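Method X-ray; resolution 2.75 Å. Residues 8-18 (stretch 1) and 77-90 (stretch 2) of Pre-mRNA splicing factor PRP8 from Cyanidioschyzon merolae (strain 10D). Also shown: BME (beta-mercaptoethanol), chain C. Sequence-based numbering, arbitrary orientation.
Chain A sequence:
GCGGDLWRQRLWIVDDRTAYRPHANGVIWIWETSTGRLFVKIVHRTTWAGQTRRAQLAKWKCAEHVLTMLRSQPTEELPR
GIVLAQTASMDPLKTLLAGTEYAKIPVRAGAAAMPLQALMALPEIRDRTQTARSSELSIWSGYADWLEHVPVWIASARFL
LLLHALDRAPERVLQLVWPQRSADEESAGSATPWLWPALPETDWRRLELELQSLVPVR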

# COMPACT_ATOMS: atom_id res chain seq x y z
N ARG A 8 -13.22 8.03 6.13
CA ARG A 8 -14.36 8.77 5.57
C ARG A 8 -14.81 8.22 4.23
O ARG A 8 -15.96 7.81 4.06
N GLN A 9 -13.93 8.29 3.24
CA GLN A 9 -14.23 7.92 1.87
C GLN A 9 -13.30 6.81 1.39
O GLN A 9 -12.40 6.37 2.10
N ARG A 10 -13.53 6.38 0.16
CA ARG A 10 -12.67 5.42 -0.52
C ARG A 10 -11.49 6.21 -1.10
O ARG A 10 -11.63 6.86 -2.13
N LEU A 11 -10.36 6.20 -0.39
CA LEU A 11 -9.09 6.79 -0.80
C LEU A 11 -8.08 5.71 -1.23
O LEU A 11 -8.18 4.54 -0.84
N TRP A 12 -7.10 6.10 -2.06
CA TRP A 12 -5.97 5.23 -2.43
C TRP A 12 -4.68 5.87 -1.95
O TRP A 12 -4.27 6.91 -2.48
N ILE A 13 -4.03 5.24 -0.98
CA ILE A 13 -2.70 5.66 -0.54
C ILE A 13 -1.66 4.90 -1.37
O ILE A 13 -1.59 3.66 -1.33
N VAL A 14 -0.85 5.62 -2.14
CA VAL A 14 0.12 5.00 -3.03
C VAL A 14 1.52 5.30 -2.52
O VAL A 14 1.87 6.47 -2.29
N ASP A 15 2.30 4.24 -2.30
CA ASP A 15 3.66 4.34 -1.76
C ASP A 15 4.58 3.52 -2.65
O ASP A 15 4.44 2.29 -2.73
N ASP A 16 5.50 4.19 -3.34
CA ASP A 16 6.43 3.50 -4.22
C ASP A 16 7.87 3.58 -3.72
O ASP A 16 8.78 3.16 -4.43
N ARG A 17 8.08 4.03 -2.49
CA ARG A 17 9.41 4.23 -1.94
C ARG A 17 10.25 2.94 -1.87
O ARG A 17 11.44 3.02 -1.55
N THR A 18 9.65 1.78 -2.13
CA THR A 18 10.36 0.51 -2.26
C THR A 18 10.21 -0.05 -3.67
O THR A 18 10.11 -1.26 -3.88
N GLU A 77 -16.48 1.67 -7.73
CA GLU A 77 -15.41 1.37 -6.80
C GLU A 77 -14.17 2.22 -7.05
O GLU A 77 -13.09 1.91 -6.53
N LEU A 78 -14.31 3.29 -7.82
CA LEU A 78 -13.19 4.19 -8.06
C LEU A 78 -12.91 4.99 -6.79
O LEU A 78 -13.84 5.34 -6.07
N PRO A 79 -11.66 5.28 -6.49
CA PRO A 79 -11.38 6.06 -5.28
C PRO A 79 -11.88 7.49 -5.42
O PRO A 79 -11.90 8.07 -6.50
N ARG A 80 -12.31 8.05 -4.29
CA ARG A 80 -12.70 9.46 -4.25
C ARG A 80 -11.50 10.38 -4.11
O ARG A 80 -11.66 11.60 -4.24
N GLY A 81 -10.32 9.84 -3.83
CA GLY A 81 -9.08 10.60 -3.79
C GLY A 81 -7.89 9.66 -3.92
O GLY A 81 -8.00 8.46 -3.68
N ILE A 82 -6.77 10.22 -4.37
CA ILE A 82 -5.51 9.49 -4.53
C ILE A 82 -4.45 10.26 -3.76
O ILE A 82 -4.26 11.45 -4.01
N VAL A 83 -3.76 9.59 -2.84
CA VAL A 83 -2.74 10.24 -2.03
C VAL A 83 -1.40 9.57 -2.32
O VAL A 83 -1.25 8.36 -2.07
N LEU A 84 -0.44 10.33 -2.83
CA LEU A 84 0.88 9.83 -3.18
C LEU A 84 1.86 10.09 -2.06
O LEU A 84 1.88 11.17 -1.47
N ALA A 85 2.67 9.07 -1.76
CA ALA A 85 3.67 9.24 -0.73
C ALA A 85 4.81 10.14 -1.20
O ALA A 85 5.38 10.88 -0.41
N GLN A 86 5.15 10.08 -2.49
CA GLN A 86 6.23 10.89 -3.05
C GLN A 86 5.69 11.89 -4.07
O GLN A 86 5.00 11.50 -5.03
N THR A 87 6.03 13.16 -3.88
CA THR A 87 5.43 14.20 -4.70
C THR A 87 5.97 14.17 -6.13
O THR A 87 5.33 14.74 -7.03
N ALA A 88 7.09 13.47 -6.35
CA ALA A 88 7.71 13.44 -7.67
C ALA A 88 6.81 12.81 -8.71
O ALA A 88 6.92 13.13 -9.90
N SER A 89 5.88 11.95 -8.28
CA SER A 89 4.95 11.30 -9.19
C SER A 89 3.61 12.01 -9.23
O SER A 89 2.67 11.47 -9.82
N MET A 90 3.51 13.21 -8.66
CA MET A 90 2.27 13.96 -8.73
C MET A 90 2.06 14.53 -10.13
O MET A 90 0.99 14.38 -10.72

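The strongest polar contacts between the stretches are backbone hydrogen bonds, which fix where the side chains fall. Val83 N donates to Trp12 O (2.8 Å, 179° at the hydrogen), Val14 N to Val83 O (2.8 Å, 173°) and Ala85 N to Val14 O (2.8 Å, 149°). Trp12 N reaches Gly81 O at 3.0 Å, and Arg80 N reaches Arg10 O at 2.6 Å. With strand axes only 18° apart, this is a parallel pairing in which Trp12 lies beside Ile82, Ile13 beside Val83 and Val14 beside Leu84.

The side-chain charges are arranged differently at the two ends. Asp15 (chi1 t) and Arg17 (chi1 m) form a salt bridge within their own stretch: Arg17 NH2 to Asp15 OD2 and Arg17 NE to Asp15 OD1 are both 2.8 Å. Ala85 CB lies over one face of the guanidinium so held, 3.9 Å from Arg17 NE. At the other end, Arg10 (chi1 t, chi2 t, chi3 m) bends at chi3 and forms a long salt bridge to Glu77, with Arg10 NH1 4.0 Å from Glu77 OE2. The oxygen sits well out of the guanidinium plane, so the attraction is one of charge without a directed N-H.

A beta-mercaptoethanol molecule, probably from the crystallisation liquor, occupies the end near Asp16. Its O1 donates to Asp16 OD1 (2.8 Å), with Asp16 at chi1 p, and accepts weak bonds from Asp16 N (3.2 Å) and Gln86 N (3.3 Å). BME S2 is 3.5 Å from Ser89 CB and 3.6 Å from Leu84 CD2.

The CA-to-CB bonds of Gln9, Arg80, Ala85, Gln86 and Ser89 point toward the other stretch; Gln9 CB lies 3.8 Å from Arg80 CD.

Trp12, Val14, Ile82 and Leu84 share one face of the sheet. Trp12 (chi1 m, chi2 5°) lays its indole against Pro79, whose CB stands 3.7 Å from the centroid of the five-membered ring and 10° off its normal, a CH-pi contact over the face. Val14 (t) meets two neighbours on the partner strand, with Val14 CG2 4.1 Å from Ile82 CG2 and Val14 CB 3.8 Å from Leu84 CD2; Ile82 and Leu84 are both m, t.

The face bearing Leu11, Ile13 and Val83 is also apolar. Ile13 (m, m) points to this face, but its end comes nearer the other stretch, with Ile13 CD1 3.9 Å from Val83 CG2, while Leu11 (m, t) brings CD1 to 4.3 Å from Val83 CG2. Leu11 CD2 comes within 3.4 Å of Gly81 CA; an ideal CB on that glycine would lie 2.6 Å from Leu11 CD2, a clash.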

# COMPACT_ATOMS: atom_id res chain seq x y z
CB ARG A 8 -14.00 10.25 5.40
CG ARG A 8 -14.39 11.21 6.50
CD ARG A 8 -14.14 10.70 7.89
NE ARG A 8 -14.56 11.70 8.86
CZ ARG A 8 -15.81 11.87 9.26
NH1 ARG A 8 -16.77 11.10 8.77
NH2 ARG A 8 -16.10 12.81 10.15
CB GLN A 9 -14.12 9.15 0.98
CG GLN A 9 -12.86 9.95 1.25
CD GLN A 9 -13.09 11.44 1.06
OE1 GLN A 9 -14.16 11.85 0.60
NE2 GLN A 9 -12.10 12.25 1.41
CB ARG A 10 -13.45 4.68 -1.61
CG ARG A 10 -12.74 3.44 -2.24
CD ARG A 10 -13.52 2.81 -3.42
NE ARG A 10 -14.63 1.97 -2.99
CZ ARG A 10 -14.59 0.63 -2.89
NH1 ARG A 10 -13.48 -0.03 -3.21
NH2 ARG A 10 -15.67 -0.04 -2.46
CB LEU A 11 -8.47 7.61 0.33
CG LEU A 11 -9.04 8.95 0.80
CD1 LEU A 11 -8.14 9.64 1.83
CD2 LEU A 11 -9.15 9.81 -0.44
CB TRP A 12 -5.91 4.97 -3.94
CG TRP A 12 -6.85 3.91 -4.42
CD1 TRP A 12 -7.78 3.27 -3.67
CD2 TRP A 12 -6.97 3.38 -5.74
NE1 TRP A 12 -8.46 2.36 -4.44
CE2 TRP A 12 -7.99 2.41 -5.71
CE3 TRP A 12 -6.28 3.61 -6.95
CZ2 TRP A 12 -8.37 1.68 -6.83
CZ3 TRP A 12 -6.65 2.87 -8.08
CH2 TRP A 12 -7.69 1.93 -8.01
CB ILE A 13 -2.51 5.41 0.96
CG1 ILE A 13 -3.74 5.79 1.80
CG2 ILE A 13 -1.35 6.24 1.45
CD1 ILE A 13 -4.07 7.29 1.91
CB VAL A 14 -0.06 5.47 -4.47
CG1 VAL A 14 0.74 4.51 -5.42
CG2 VAL A 14 -1.56 5.58 -4.81
CB ASP A 15 3.69 3.86 -0.30
CG ASP A 15 4.98 4.20 0.43
OD1 ASP A 15 6.01 4.49 -0.22
OD2 ASP A 15 4.98 4.20 1.68
CB ASP A 16 6.30 4.03 -5.65
CG ASP A 16 6.84 5.44 -5.82
OD1 ASP A 16 7.03 6.14 -4.80
OD2 ASP A 16 7.03 5.85 -6.99
CB ARG A 17 9.28 4.86 -0.56
CG ARG A 17 8.84 6.28 -0.63
CD ARG A 17 8.63 6.87 0.74
NE ARG A 17 7.39 6.41 1.36
CZ ARG A 17 6.93 6.92 2.50
NH1 ARG A 17 7.62 7.89 3.10
NH2 ARG A 17 5.78 6.48 3.03
CB THR A 18 9.85 -0.50 -1.24
OG1 THR A 18 8.45 -0.74 -1.45
CG2 THR A 18 10.11 -0.03 0.18
CB GLU A 77 -15.03 -0.11 -6.87
CG GLU A 77 -16.02 -1.09 -6.31
CD GLU A 77 -15.50 -2.52 -6.46
OE1 GLU A 77 -16.12 -3.31 -7.21
OE2 GLU A 77 -14.44 -2.83 -5.85
CB LEU A 78 -13.52 5.15 -9.19
CG LEU A 78 -13.64 4.54 -10.59
CD1 LEU A 78 -14.13 5.61 -11.56
CD2 LEU A 78 -12.32 3.92 -11.04
CB PRO A 79 -9.85 5.99 -5.16
CG PRO A 79 -9.39 5.81 -6.54
CD PRO A 79 -10.41 4.93 -7.20
CB ARG A 80 -13.73 9.68 -3.14
CG ARG A 80 -15.09 9.12 -3.52
CD ARG A 80 -16.01 8.99 -2.33
NE ARG A 80 -17.23 9.80 -2.47
CZ ARG A 80 -18.14 9.96 -1.51
NH1 ARG A 80 -17.96 9.38 -0.32
NH2 ARG A 80 -19.22 10.71 -1.72
CB ILE A 82 -5.12 9.34 -6.00
CG1 ILE A 82 -6.13 8.45 -6.72
CG2 ILE A 82 -3.69 8.81 -6.10
CD1 ILE A 82 -6.17 8.62 -8.23
CB VAL A 83 -3.06 10.18 -0.52
CG1 VAL A 83 -2.10 11.05 0.29
CG2 VAL A 83 -4.52 10.51 -0.24
CB LEU A 84 1.40 10.48 -4.46
CG LEU A 84 0.50 10.38 -5.69
CD1 LEU A 84 1.07 11.17 -6.85
CD2 LEU A 84 0.33 8.92 -6.05
CB ALA A 85 4.21 7.88 -0.28
CB GLN A 86 7.32 10.01 -3.68
CG GLN A 86 8.31 9.49 -2.64
CD GLN A 86 9.43 8.64 -3.24
OE1 GLN A 86 9.22 7.93 -4.23
NE2 GLN A 86 10.61 8.70 -2.62
CB THR A 87 5.67 15.57 -4.05
OG1 THR A 87 4.89 16.58 -4.70
CG2 THR A 87 7.15 15.97 -4.10
CB ALA A 88 9.03 12.69 -7.61
CB SER A 89 4.73 9.85 -8.77
OG SER A 89 5.97 9.21 -8.56
CB MET A 90 2.27 15.09 -7.71
CG MET A 90 1.04 15.97 -7.81
SD MET A 90 0.64 16.87 -6.30
CE MET A 90 0.35 15.46 -5.27
C1 BME C . 3.69 6.65 -5.01
C2 BME C . 3.70 7.66 -6.14
O1 BME C . 4.59 7.18 -4.06
S2 BME C . 2.92 7.07 -7.67